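Local coordinates for putative beta-glucosidase (Bifidobacterium adolescentis, PDB 5WAB), which hydrolyses beta-glucosidic bonds as a family 3 glycoside hydrolase and probably also releases terminal alpha-L-arabinopyranosyl units from a ginsenoside, at residues 231-236 / 249-254; 335-340 / 396-401; 549-554 / 572-577; 585-590 / 598-603. One frame throughout, in Å; residues are numbered along the deposited sequence.

Interaction 1. Residues 231-236 / 249-254; sequences SDWGAD and LEMPPS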
loop_
_atom_site.group_PDB
_atom_site.type_symbol
_atom_site.label_atom_id
_atom_site.label_comp_id
_atom_site.label_asym_id
_atom_site.label_seq_id
_atom_site.Cartn_x
_atom_site.Cartn_y
_atom_site.Cartn_z
ATOM N N SER A 231 9.921 -11.847 13.427
ATOM C CA SER A 231 10.198 -10.501 13.883
ATOM C C SER A 231 10.891 -9.711 12.781
ATOM O O SER A 231 11.536 -10.269 11.889
ATOM C CB SER A 231 11.090 -10.526 15.118
ATOM O OG SER A 231 12.400 -10.919 14.740
ATOM N N ASP A 232 10.752 -8.394 12.854
ATOM C CA ASP A 232 11.662 -7.536 12.121
ATOM C C ASP A 232 13.058 -7.643 12.731
ATOM O O ASP A 232 13.238 -8.079 13.873
ATOM C CB ASP A 232 11.160 -6.092 12.129
ATOM C CG ASP A 232 11.538 -5.336 10.870
ATOM O OD1 ASP A 232 12.549 -5.704 10.234
ATOM O OD2 ASP A 232 10.817 -4.383 10.506
ATOM N N TRP A 233 14.057 -7.226 11.962
ATOM C CA TRP A 233 15.440 -7.506 12.324
ATOM C C TRP A 233 15.814 -6.727 13.577
ATOM O O TRP A 233 16.000 -5.505 13.538
ATOM C CB TRP A 233 16.370 -7.183 11.158
ATOM C CG TRP A 233 16.568 -8.333 10.193
ATOM C CD1 TRP A 233 17.766 -8.832 9.763
ATOM C CD2 TRP A 233 15.556 -9.138 9.568
ATOM N NE1 TRP A 233 17.564 -9.881 8.905
ATOM C CE2 TRP A 233 16.218 -10.092 8.770
ATOM C CE3 TRP A 233 14.159 -9.139 9.597
ATOM C CZ2 TRP A 233 15.535 -11.031 8.012
ATOM C CZ3 TRP A 233 13.481 -10.079 8.848
ATOM C CH2 TRP A 233 14.171 -11.008 8.062
ATOM N N GLY A 234 15.909 -7.445 14.695
ATOM C CA GLY A 234 16.161 -6.854 15.987
ATOM C C GLY A 234 14.929 -6.618 16.828
ATOM O O GLY A 234 15.062 -6.150 17.964
ATOM N N ALA A 235 13.734 -6.923 16.307
ATOM C CA ALA A 235 12.494 -6.629 17.019
ATOM C C ALA A 235 12.208 -7.597 18.160
ATOM O O ALA A 235 11.357 -7.298 19.004
ATOM C CB ALA A 235 11.314 -6.631 16.047
ATOM N N ASP A 236 12.883 -8.743 18.202
ATOM C CA ASP A 236 12.697 -9.726 19.263
ATOM C C ASP A 236 13.625 -9.350 20.413
ATOM O O ASP A 236 14.848 -9.492 20.305
ATOM C CB ASP A 236 12.983 -11.133 18.746
ATOM C CG ASP A 236 12.576 -12.220 19.729
ATOM O OD1 ASP A 236 12.443 -11.933 20.942
ATOM O OD2 ASP A 236 12.396 -13.375 19.281
ATOM N N LEU A 249 9.661 -17.056 14.841
ATOM C CA LEU A 249 11.010 -16.965 14.294
ATOM C C LEU A 249 11.662 -15.650 14.692
ATOM O O LEU A 249 11.155 -14.572 14.358
ATOM C CB LEU A 249 10.970 -17.097 12.769
ATOM C CG LEU A 249 12.292 -17.135 12.001
ATOM C CD1 LEU A 249 13.068 -18.420 12.263
ATOM C CD2 LEU A 249 12.032 -16.947 10.516
ATOM N N GLU A 250 12.817 -15.744 15.352
ATOM C CA GLU A 250 13.657 -14.583 15.614
ATOM C C GLU A 250 14.584 -14.368 14.428
ATOM O O GLU A 250 15.261 -15.302 13.985
ATOM C CB GLU A 250 14.489 -14.766 16.886
ATOM C CG GLU A 250 15.419 -13.584 17.176
ATOM C CD GLU A 250 16.667 -13.962 17.971
ATOM O OE1 GLU A 250 17.155 -15.101 17.825
ATOM O OE2 GLU A 250 17.168 -13.113 18.741
ATOM N N MET A 251 14.602 -13.139 13.908
ATOM C CA MET A 251 15.508 -12.758 12.836
ATOM C C MET A 251 16.064 -11.372 13.146
ATOM O O MET A 251 15.298 -10.474 13.539
ATOM C CB MET A 251 14.806 -12.761 11.476
ATOM C CG MET A 251 14.356 -14.135 11.014
ATOM S SD MET A 251 15.695 -15.257 10.588
ATOM C CE MET A 251 16.396 -14.443 9.152
ATOM N N PRO A 252 17.381 -11.168 13.024
ATOM C CA PRO A 252 18.349 -12.228 12.742
ATOM C C PRO A 252 18.637 -12.995 14.023
ATOM O O PRO A 252 18.247 -12.526 15.093
ATOM C CB PRO A 252 19.574 -11.456 12.250
ATOM C CG PRO A 252 19.511 -10.174 13.002
ATOM C CD PRO A 252 18.034 -9.851 13.140
ATOM N N PRO A 253 19.260 -14.165 13.923
ATOM C CA PRO A 253 19.566 -14.932 15.136
ATOM C C PRO A 253 20.572 -14.201 16.013
ATOM O O PRO A 253 21.657 -13.821 15.567
ATOM C CB PRO A 253 20.140 -16.245 14.590
ATOM C CG PRO A 253 20.660 -15.886 13.231
ATOM C CD PRO A 253 19.705 -14.860 12.705
ATOM N N SER A 254 20.204 -14.012 17.274
ATOM C CA SER A 254 21.115 -13.500 18.284
ATOM C C SER A 254 21.909 -14.611 18.956
ATOM O O SER A 254 22.654 -14.342 19.907
ATOM C CB SER A 254 20.336 -12.693 19.323
ATOM O OG SER A 254 19.301 -13.474 19.889
#
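Met251 O is held twice from across the contact, by one hydrogen bond and one CA-H...O contact. Gly234 N donates to it at 3.3 Å, in the carbonyl plane and on a lone pair, while Trp233 CA lies 3.2 Å from Met251 O. Both donors belong to the type II beta turn Asp232-Ala235, in the loop that follows strand 228-230 of the TIM-barrel-like domain. Gly234 has a positive phi there, 97°, where any side chain would collide with the carbonyl oxygen of Trp233, so that glycine is called for. Beside the turn, Ser231 OG accepts Met251 N in a nearly straight bond of 3.2 Å, and Ser231 N reaches Leu249 O at 3.1 Å, almost along the C=O axis. The CB of Asp232 is directed away from residues 249-254, and its side chain lies beside a bound glycerol, consistent with a place at the sugar-binding pocket. Trp233 carries the apolar part. Met251 CB lies over one face of its indole, 3.8 Å from the six-membered-ring centroid and 6° off the normal. The Met251 chain, bent at chi2 and chi3, brings CE within 3.7 Å of Trp233 CZ2. At the five-membered ring, Pro252 CD, following a cis peptide, approaches Trp233 CD1 to 3.5 Å. Trp233 NE1 is bonded to Ala26 O, which helps fix the ring's rotation. Asp236, its OD1 bonded to Ser242 OG, rests OD2 3.5 Å from Glu250 CB.

Interaction 2. Residues 335-340 / 396-401; sequences AVIGEF and ETAKNA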
loop_
_atom_site.group_PDB
_atom_site.type_symbol
_atom_site.label_atom_id
_atom_site.label_comp_id
_atom_site.label_asym_id
_atom_site.label_seq_id
_atom_site.Cartn_x
_atom_site.Cartn_y
_atom_site.Cartn_z
ATOM N N ALA A 335 11.006 20.058 -25.529
ATOM C CA ALA A 335 12.069 20.487 -24.633
ATOM C C ALA A 335 11.940 19.696 -23.341
ATOM O O ALA A 335 10.967 19.865 -22.600
ATOM C CB ALA A 335 11.990 21.981 -24.356
ATOM N N VAL A 336 12.908 18.834 -23.072
ATOM C CA VAL A 336 12.898 18.027 -21.863
ATOM C C VAL A 336 13.837 18.690 -20.865
ATOM O O VAL A 336 15.022 18.896 -21.154
ATOM C CB VAL A 336 13.302 16.573 -22.151
ATOM C CG1 VAL A 336 13.398 15.790 -20.856
ATOM C CG2 VAL A 336 12.302 15.924 -23.101
ATOM N N ILE A 337 13.299 19.053 -19.699
ATOM C CA ILE A 337 14.040 19.767 -18.665
ATOM C C ILE A 337 13.896 19.022 -17.346
ATOM O O ILE A 337 12.804 18.564 -16.995
ATOM C CB ILE A 337 13.563 21.230 -18.519
ATOM C CG1 ILE A 337 13.717 21.984 -19.839
ATOM C CG2 ILE A 337 14.334 21.950 -17.425
ATOM C CD1 ILE A 337 13.248 23.409 -19.763
ATOM N N GLY A 338 15.000 18.904 -16.615
ATOM C CA GLY A 338 14.976 18.235 -15.317
ATOM C C GLY A 338 15.886 17.023 -15.335
ATOM O O GLY A 338 15.784 16.146 -16.194
ATOM N N GLU A 339 16.794 16.977 -14.355
ATOM C CA GLU A 339 17.782 15.906 -14.277
ATOM C C GLU A 339 17.135 14.537 -14.086
ATOM O O GLU A 339 17.768 13.516 -14.371
ATOM C CB GLU A 339 18.773 16.201 -13.145
ATOM C CG GLU A 339 19.943 15.234 -13.035
ATOM C CD GLU A 339 20.745 15.149 -14.315
ATOM O OE1 GLU A 339 20.915 16.193 -14.981
ATOM O OE2 GLU A 339 21.213 14.041 -14.653
ATOM N N PHE A 340 15.895 14.491 -13.591
ATOM C CA PHE A 340 15.203 13.216 -13.440
ATOM C C PHE A 340 15.028 12.509 -14.779
ATOM O O PHE A 340 14.914 11.279 -14.821
ATOM C CB PHE A 340 13.835 13.425 -12.788
ATOM C CG PHE A 340 13.898 13.906 -11.365
ATOM C CD1 PHE A 340 14.256 13.041 -10.343
ATOM C CD2 PHE A 340 13.579 15.212 -11.046
ATOM C CE1 PHE A 340 14.306 13.479 -9.029
ATOM C CE2 PHE A 340 13.627 15.654 -9.735
ATOM C CZ PHE A 340 13.992 14.786 -8.727
ATOM N N GLU A 396 16.634 28.910 -22.229
ATOM C CA GLU A 396 16.866 28.997 -23.669
ATOM C C GLU A 396 16.247 27.804 -24.381
ATOM O O GLU A 396 15.687 27.943 -25.474
ATOM C CB GLU A 396 18.363 29.084 -23.963
ATOM C CG GLU A 396 18.955 30.446 -23.671
ATOM C CD GLU A 396 18.447 31.511 -24.624
ATOM O OE1 GLU A 396 18.306 31.217 -25.832
ATOM O OE2 GLU A 396 18.172 32.636 -24.162
ATOM N N THR A 397 16.333 26.626 -23.773
ATOM C CA THR A 397 15.524 25.510 -24.215
ATOM C C THR A 397 14.082 25.815 -23.807
ATOM O O THR A 397 13.836 26.671 -22.956
ATOM C CB THR A 397 16.040 24.208 -23.595
ATOM O OG1 THR A 397 17.439 24.077 -23.874
ATOM C CG2 THR A 397 15.352 23.014 -24.198
ATOM N N ALA A 398 13.120 25.153 -24.449
ATOM C CA ALA A 398 11.696 25.383 -24.186
ATOM C C ALA A 398 11.257 26.733 -24.734
ATOM O O ALA A 398 10.098 26.900 -25.124
ATOM C CB ALA A 398 11.361 25.273 -22.693
ATOM N N LYS A 399 12.167 27.708 -24.769
ATOM C CA LYS A 399 11.853 28.934 -25.483
ATOM C C LYS A 399 11.731 28.624 -26.964
ATOM O O LYS A 399 10.945 29.257 -27.676
ATOM C CB LYS A 399 12.930 29.990 -25.227
ATOM C CG LYS A 399 12.656 31.340 -25.862
ATOM C CD LYS A 399 13.724 32.357 -25.480
ATOM C CE LYS A 399 13.427 33.721 -26.083
ATOM N NZ LYS A 399 14.400 34.751 -25.626
ATOM N N ASN A 400 12.478 27.621 -27.417
ATOM C CA ASN A 400 12.403 27.090 -28.764
ATOM C C ASN A 400 11.771 25.702 -28.699
ATOM O O ASN A 400 12.451 24.684 -28.857
ATOM C CB ASN A 400 13.809 27.028 -29.375
ATOM C CG ASN A 400 14.614 28.297 -29.128
ATOM O OD1 ASN A 400 14.094 29.412 -29.218
ATOM N ND2 ASN A 400 15.889 28.126 -28.792
ATOM N N ALA A 401 10.463 25.653 -28.446
ATOM C CA ALA A 401 9.823 24.347 -28.332
ATOM C C ALA A 401 8.308 24.481 -28.312
ATOM O O ALA A 401 7.756 25.455 -27.789
ATOM C CB ALA A 401 10.283 23.603 -27.072
#
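Ala335 CB, directed from strand 334-337 toward residues 396-401, is the tight point of the contact. Three residues close on this one methyl group: the Thr397 methyl, CG2, at 3.5 Å from Ala335 CB, the backbone of Ala398, whose N lies 3.4 Å from Ala335 CB, and the Ala401 methyl, 3.6 Å away between the two CB atoms. Ala398 CB adds a fourth touch. Thr397 presents CG2 because its chi1 of -53° sets OG1 beside the backbone N, leaving the methyl anti to it; OG1 makes a weak hydrogen bond back to Glu393 O. The strand is parallel to its neighbours 373-376 and 403-409 and lies between them, so that helix 388-399 passes across it as the connection of a beta-alpha-beta crossover in the alpha/beta sheet domain of the GH3 fold. Farther along the strand the fit is looser: Ile337, extended beyond CG1 with chi2 179°, reaches Ala398 CB only with its tip, CD1, at 4.0 Å. No hydrogen bond joins the two segments, and the carbonyl oxygens of Ala398 and Ala401 are both bonded to Asn441 ND2. On the solvent side, the CB of the exposed Lys399 is directed away from the strand, and its chain is extended through all four torsions.

Interaction 3. Residues 549-554 / 572-577; sequences ATFAID and VTNTSD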
loop_
_atom_site.group_PDB
_atom_site.type_symbol
_atom_site.label_atom_id
_atom_site.label_comp_id
_atom_site.label_asym_id
_atom_site.label_seq_id
_atom_site.Cartn_x
_atom_site.Cartn_y
_atom_site.Cartn_z
ATOM N N ALA A 549 -9.724 9.834 -21.966
ATOM C CA ALA A 549 -11.080 9.515 -22.387
ATOM C C ALA A 549 -12.096 10.142 -21.442
ATOM O O ALA A 549 -11.757 10.676 -20.385
ATOM C CB ALA A 549 -11.286 7.997 -22.448
ATOM N N THR A 550 -13.364 10.065 -21.837
ATOM C CA THR A 550 -14.474 10.499 -21.004
ATOM C C THR A 550 -15.394 9.316 -20.742
ATOM O O THR A 550 -15.552 8.434 -21.592
ATOM C CB THR A 550 -15.269 11.650 -21.654
ATOM O OG1 THR A 550 -15.789 11.229 -22.921
ATOM C CG2 THR A 550 -14.384 12.867 -21.849
ATOM N N PHE A 551 -15.990 9.295 -19.551
ATOM C CA PHE A 551 -16.844 8.191 -19.137
ATOM C C PHE A 551 -18.122 8.731 -18.511
ATOM O O PHE A 551 -18.156 9.846 -17.985
ATOM C CB PHE A 551 -16.107 7.256 -18.157
ATOM C CG PHE A 551 -14.871 6.627 -18.742
ATOM C CD1 PHE A 551 -13.656 7.297 -18.710
ATOM C CD2 PHE A 551 -14.928 5.382 -19.347
ATOM C CE1 PHE A 551 -12.519 6.735 -19.260
ATOM C CE2 PHE A 551 -13.790 4.811 -19.898
ATOM C CZ PHE A 551 -12.584 5.489 -19.855
ATOM N N ALA A 552 -19.174 7.921 -18.576
ATOM C CA ALA A 552 -20.465 8.254 -17.998
ATOM C C ALA A 552 -21.002 7.036 -17.266
ATOM O O ALA A 552 -20.859 5.906 -17.742
ATOM C CB ALA A 552 -21.465 8.708 -19.068
ATOM N N ILE A 553 -21.616 7.270 -16.110
ATOM C CA ILE A 553 -22.188 6.214 -15.286
ATOM C C ILE A 553 -23.697 6.404 -15.224
ATOM O O ILE A 553 -24.179 7.493 -14.887
ATOM C CB ILE A 553 -21.574 6.204 -13.874
ATOM C CG1 ILE A 553 -20.085 5.877 -13.955
ATOM C CG2 ILE A 553 -22.284 5.205 -12.984
ATOM C CD1 ILE A 553 -19.388 5.940 -12.629
ATOM N N ASP A 554 -24.437 5.352 -15.557
ATOM C CA ASP A 554 -25.886 5.369 -15.424
ATOM C C ASP A 554 -26.349 3.960 -15.084
ATOM O O ASP A 554 -25.537 3.052 -14.886
ATOM C CB ASP A 554 -26.551 5.908 -16.697
ATOM C CG ASP A 554 -26.137 5.147 -17.948
ATOM O OD1 ASP A 554 -25.410 4.134 -17.832
ATOM O OD2 ASP A 554 -26.555 5.563 -19.056
ATOM N N VAL A 572 -21.004 1.597 -16.819
ATOM C CA VAL A 572 -20.017 2.621 -17.135
ATOM C C VAL A 572 -19.749 2.563 -18.633
ATOM O O VAL A 572 -19.636 1.475 -19.211
ATOM C CB VAL A 572 -18.725 2.433 -16.314
ATOM C CG1 VAL A 572 -18.203 1.015 -16.455
ATOM C CG2 VAL A 572 -17.666 3.451 -16.718
ATOM N N THR A 573 -19.655 3.730 -19.266
ATOM C CA THR A 573 -19.578 3.814 -20.719
ATOM C C THR A 573 -18.471 4.774 -21.128
ATOM O O THR A 573 -18.371 5.878 -20.583
ATOM C CB THR A 573 -20.914 4.278 -21.305
ATOM O OG1 THR A 573 -21.971 3.453 -20.797
ATOM C CG2 THR A 573 -20.892 4.195 -22.824
ATOM N N ASN A 574 -17.626 4.344 -22.063
ATOM C CA ASN A 574 -16.619 5.221 -22.652
ATOM C C ASN A 574 -17.296 6.076 -23.720
ATOM O O ASN A 574 -17.631 5.581 -24.801
ATOM C CB ASN A 574 -15.472 4.405 -23.238
ATOM C CG ASN A 574 -14.303 5.268 -23.678
ATOM O OD1 ASN A 574 -14.460 6.449 -23.992
ATOM N ND2 ASN A 574 -13.119 4.674 -23.712
ATOM N N THR A 575 -17.499 7.359 -23.419
ATOM C CA THR A 575 -18.212 8.278 -24.296
ATOM C C THR A 575 -17.279 9.104 -25.176
ATOM O O THR A 575 -17.667 10.183 -25.630
ATOM C CB THR A 575 -19.097 9.210 -23.469
ATOM O OG1 THR A 575 -18.278 9.965 -22.565
ATOM C CG2 THR A 575 -20.121 8.411 -22.669
ATOM N N SER A 576 -16.070 8.624 -25.435
ATOM C CA SER A 576 -15.071 9.375 -26.183
ATOM C C SER A 576 -14.603 8.563 -27.391
ATOM O O SER A 576 -15.183 7.530 -27.733
ATOM C CB SER A 576 -13.902 9.755 -25.272
ATOM O OG SER A 576 -13.106 8.620 -24.976
ATOM N N ASP A 577 -13.548 9.049 -28.045
ATOM C CA ASP A 577 -12.916 8.352 -29.159
ATOM C C ASP A 577 -11.611 7.679 -28.762
ATOM O O ASP A 577 -10.873 7.217 -29.637
ATOM C CB ASP A 577 -12.651 9.320 -30.315
ATOM C CG ASP A 577 -13.914 9.955 -30.845
ATOM O OD1 ASP A 577 -14.931 9.238 -30.967
ATOM O OD2 ASP A 577 -13.886 11.168 -31.147
#
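Main-chain hydrogen bonds set the register of the two antiparallel strands. Ala552 and Thr573 form the hydrogen-bonded pair, with Ala552 N to Thr573 O at 3.0 Å and Thr573 N to Ala552 O at 2.9 Å, both in the plane of the accepting carbonyl. Phe551-Asn574 and Ile553-Val572 flank it as non-hydrogen-bonded pairs. Where the strands give way to loop, Thr575 N still donates to Thr550 O, but from 35° above the carbonyl plane. Among side-chain bonds, Thr550 OG1 and Thr575 OG1 meet tip to tip at 2.8 Å. Each hydroxyl occupies the crowded position between its own backbone N and carbonyl carbon, and the two side chains cross at about a right angle. An Asx turn follows the strand: Asn574 OD1 accepts Ser576 N at 3.1 Å and Ser576 OG at 2.7 Å, while ND2 is bonded to Val578 O and Leu610 O. An alanine at Asn574 would remove both groups, and would probably loosen the turn at the strand end and its tie to Leu610. Apolar contacts gather on the face of Phe551, Val572 and Ile553. The Phe551 ring runs obliquely past Asn574, its plane 41° from the amide, with CE2 3.8 Å from Asn574 CB; its CD2 lies 4.3 Å from Val572 CG2. Phe551 and Val572 also touch strand 580-590 of another sheet, so this end of the hairpin 551-560/566-574 contributes to sheet-on-sheet packing characteristic of the beta sandwich of a fibronectin type III-like domain.

Interaction 4. Residues 585-590 / 598-603; sequences QVYVAP and PKHELK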
loop_
_atom_site.group_PDB
_atom_site.type_symbol
_atom_site.label_atom_id
_atom_site.label_comp_id
_atom_site.label_asym_id
_atom_site.label_seq_id
_atom_site.Cartn_x
_atom_site.Cartn_y
_atom_site.Cartn_z
ATOM N N GLN A 585 -15.889 3.534 -8.206
ATOM C CA GLN A 585 -15.677 3.429 -6.771
ATOM C C GLN A 585 -17.016 3.491 -6.052
ATOM O O GLN A 585 -17.899 4.265 -6.430
ATOM C CB GLN A 585 -14.739 4.548 -6.272
ATOM C CG GLN A 585 -13.466 4.674 -7.109
ATOM C CD GLN A 585 -12.654 5.921 -6.813
ATOM O OE1 GLN A 585 -12.730 6.489 -5.724
ATOM N NE2 GLN A 585 -11.860 6.348 -7.789
ATOM N N VAL A 586 -17.160 2.669 -5.017
ATOM C CA VAL A 586 -18.379 2.601 -4.220
ATOM C C VAL A 586 -18.034 2.998 -2.794
ATOM O O VAL A 586 -17.108 2.439 -2.195
ATOM C CB VAL A 586 -19.017 1.199 -4.256
ATOM C CG1 VAL A 586 -20.203 1.130 -3.300
ATOM C CG2 VAL A 586 -19.444 0.844 -5.671
ATOM N N TYR A 587 -18.762 3.979 -2.264
ATOM C CA TYR A 587 -18.626 4.427 -0.888
ATOM C C TYR A 587 -19.926 4.176 -0.137
ATOM O O TYR A 587 -21.007 4.162 -0.729
ATOM C CB TYR A 587 -18.262 5.920 -0.827
ATOM C CG TYR A 587 -16.924 6.249 -1.450
ATOM C CD1 TYR A 587 -16.788 6.391 -2.822
ATOM C CD2 TYR A 587 -15.799 6.434 -0.659
ATOM C CE1 TYR A 587 -15.570 6.686 -3.390
ATOM C CE2 TYR A 587 -14.579 6.730 -1.219
ATOM C CZ TYR A 587 -14.469 6.854 -2.584
ATOM O OH TYR A 587 -13.248 7.151 -3.139
ATOM N N VAL A 588 -19.821 3.959 1.170
ATOM C CA VAL A 588 -20.990 3.802 2.027
ATOM C C VAL A 588 -21.051 5.006 2.953
ATOM O O VAL A 588 -20.118 5.250 3.727
ATOM C CB VAL A 588 -20.953 2.488 2.823
ATOM C CG1 VAL A 588 -22.008 2.506 3.918
ATOM C CG2 VAL A 588 -21.177 1.305 1.889
ATOM N N ALA A 589 -22.153 5.754 2.875
ATOM C CA ALA A 589 -22.356 6.940 3.702
ATOM C C ALA A 589 -23.424 6.637 4.742
ATOM O O ALA A 589 -24.626 6.684 4.435
ATOM C CB ALA A 589 -22.762 8.147 2.850
ATOM N N PRO A 590 -23.045 6.327 5.976
ATOM C CA PRO A 590 -24.030 5.934 6.982
ATOM C C PRO A 590 -24.700 7.138 7.618
ATOM O O PRO A 590 -24.161 8.246 7.656
ATOM C CB PRO A 590 -23.191 5.169 8.010
ATOM C CG PRO A 590 -21.854 5.836 7.925
ATOM C CD PRO A 590 -21.666 6.237 6.486
ATOM N N PRO A 598 -16.880 8.494 9.853
ATOM C CA PRO A 598 -16.648 9.352 8.686
ATOM C C PRO A 598 -17.887 9.432 7.808
ATOM O O PRO A 598 -18.731 8.534 7.800
ATOM C CB PRO A 598 -15.499 8.653 7.951
ATOM C CG PRO A 598 -14.841 7.803 8.998
ATOM C CD PRO A 598 -15.932 7.370 9.915
ATOM N N LYS A 599 -17.982 10.521 7.039
ATOM C CA LYS A 599 -19.162 10.700 6.201
ATOM C C LYS A 599 -19.324 9.535 5.234
ATOM O O LYS A 599 -20.438 9.039 5.032
ATOM C CB LYS A 599 -19.098 12.022 5.435
ATOM C CG LYS A 599 -20.435 12.396 4.804
ATOM C CD LYS A 599 -20.474 13.846 4.355
ATOM C CE LYS A 599 -19.721 14.031 3.043
ATOM N NZ LYS A 599 -19.704 15.449 2.592
ATOM N N HIS A 600 -18.229 9.076 4.630
ATOM C CA HIS A 600 -18.295 7.870 3.819
ATOM C C HIS A 600 -16.950 7.155 3.860
ATOM O O HIS A 600 -15.923 7.741 4.207
ATOM C CB HIS A 600 -18.714 8.179 2.372
ATOM C CG HIS A 600 -17.814 9.141 1.664
ATOM N ND1 HIS A 600 -17.904 9.378 0.310
ATOM C CD2 HIS A 600 -16.796 9.912 2.114
ATOM C CE1 HIS A 600 -16.986 10.259 -0.043
ATOM N NE2 HIS A 600 -16.300 10.600 1.033
ATOM N N GLU A 601 -16.974 5.870 3.497
ATOM C CA GLU A 601 -15.791 5.020 3.458
ATOM C C GLU A 601 -15.833 4.152 2.210
ATOM O O GLU A 601 -16.903 3.687 1.809
ATOM C CB GLU A 601 -15.694 4.136 4.708
ATOM C CG GLU A 601 -15.476 4.900 6.010
ATOM C CD GLU A 601 -15.253 3.979 7.197
ATOM O OE1 GLU A 601 -14.611 2.921 7.009
ATOM O OE2 GLU A 601 -15.694 4.326 8.319
ATOM N N LEU A 602 -14.670 3.947 1.592
ATOM C CA LEU A 602 -14.595 3.111 0.400
ATOM C C LEU A 602 -14.903 1.658 0.746
ATOM O O LEU A 602 -14.270 1.076 1.633
ATOM C CB LEU A 602 -13.209 3.212 -0.233
ATOM C CG LEU A 602 -13.060 2.354 -1.489
ATOM C CD1 LEU A 602 -13.716 3.048 -2.678
ATOM C CD2 LEU A 602 -11.613 2.051 -1.763
ATOM N N LYS A 603 -15.859 1.060 0.023
ATOM C CA LYS A 603 -16.270 -0.320 0.271
ATOM C C LYS A 603 -16.297 -1.178 -0.991
ATOM O O LYS A 603 -16.826 -2.295 -0.952
ATOM C CB LYS A 603 -17.637 -0.369 0.963
ATOM C CG LYS A 603 -17.617 0.169 2.391
ATOM C CD LYS A 603 -16.665 -0.629 3.284
ATOM C CE LYS A 603 -16.704 -0.127 4.719
ATOM N NZ LYS A 603 -15.838 -0.939 5.622
HETATM O O HOH W 1 -22.492 10.024 6.133
#
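The Tyr587 ring is held between His600, just before strand 601-610, and Leu602 on it, one over each face. His600 lies over one face as an offset stack, ring centroids 4.7 Å apart and planes at 29°. From the opposite face comes Leu602 CD1, 4.1 Å from the Tyr587 ring centroid and 18° off its normal, placed there with Leu602 CG anti to the backbone N. The imidazole reaches the stack through the crowded chi1 of 58°; its rotation is fixed by hydrogen bonds of ND1 to Glu647 and NE2 to Asp532, two carboxylates that would probably favour a protonated ring. At the tip of the phenol, Tyr587 OH donates to Gln585 OE1 at 2.7 Å, nearly along the C=O axis. An alanine at Tyr587 would remove the ring and hydroxyl, and would probably leave His600 and Leu602 poorly packed. The backbone beneath is a beta hairpin, strands 580-590 and 601-610, at the edge of a four-stranded antiparallel sheet in the fibronectin type III-like domain. Lys603 N donates to Val586 O at 2.9 Å, almost straight, and the Val588-Glu601 pair exchanges two bonds, Val588 N to Glu601 O at 3.0 Å and Glu601 N to Val588 O at 3.2 Å. On the other face of the sheet from Tyr587, the Val588 and Lys603 side chains cross obliquely, CG2 of Val588 3.8 Å from CG of Lys603. Beyond the paired residues a water donates to both Pro590 O and Lys599 O.

Interactions 2 and 4 are buried, whereas interactions 1 and 3 are only partly so. Each of the first two serves a separate domain: interaction 1 joins loops of the barrel-like domain near a bound glycerol, interaction 2 a strand and a helix in the alpha/beta sheet domain, and their nearest atoms are about 27 Å apart. Interactions 3 and 4 each join the two strands of a beta hairpin, in different sheets, linked by the succession of strands 566-574 and 580-590, and come within about 6 Å. Chemistry follows place: loops rely on mixed polar and indole contacts, the strand-helix contact on apolar packing, mostly of small methyl groups, and the hairpins on main-chain bonds, supplemented by hydroxyls in interaction 3 and stacked rings in interaction 4.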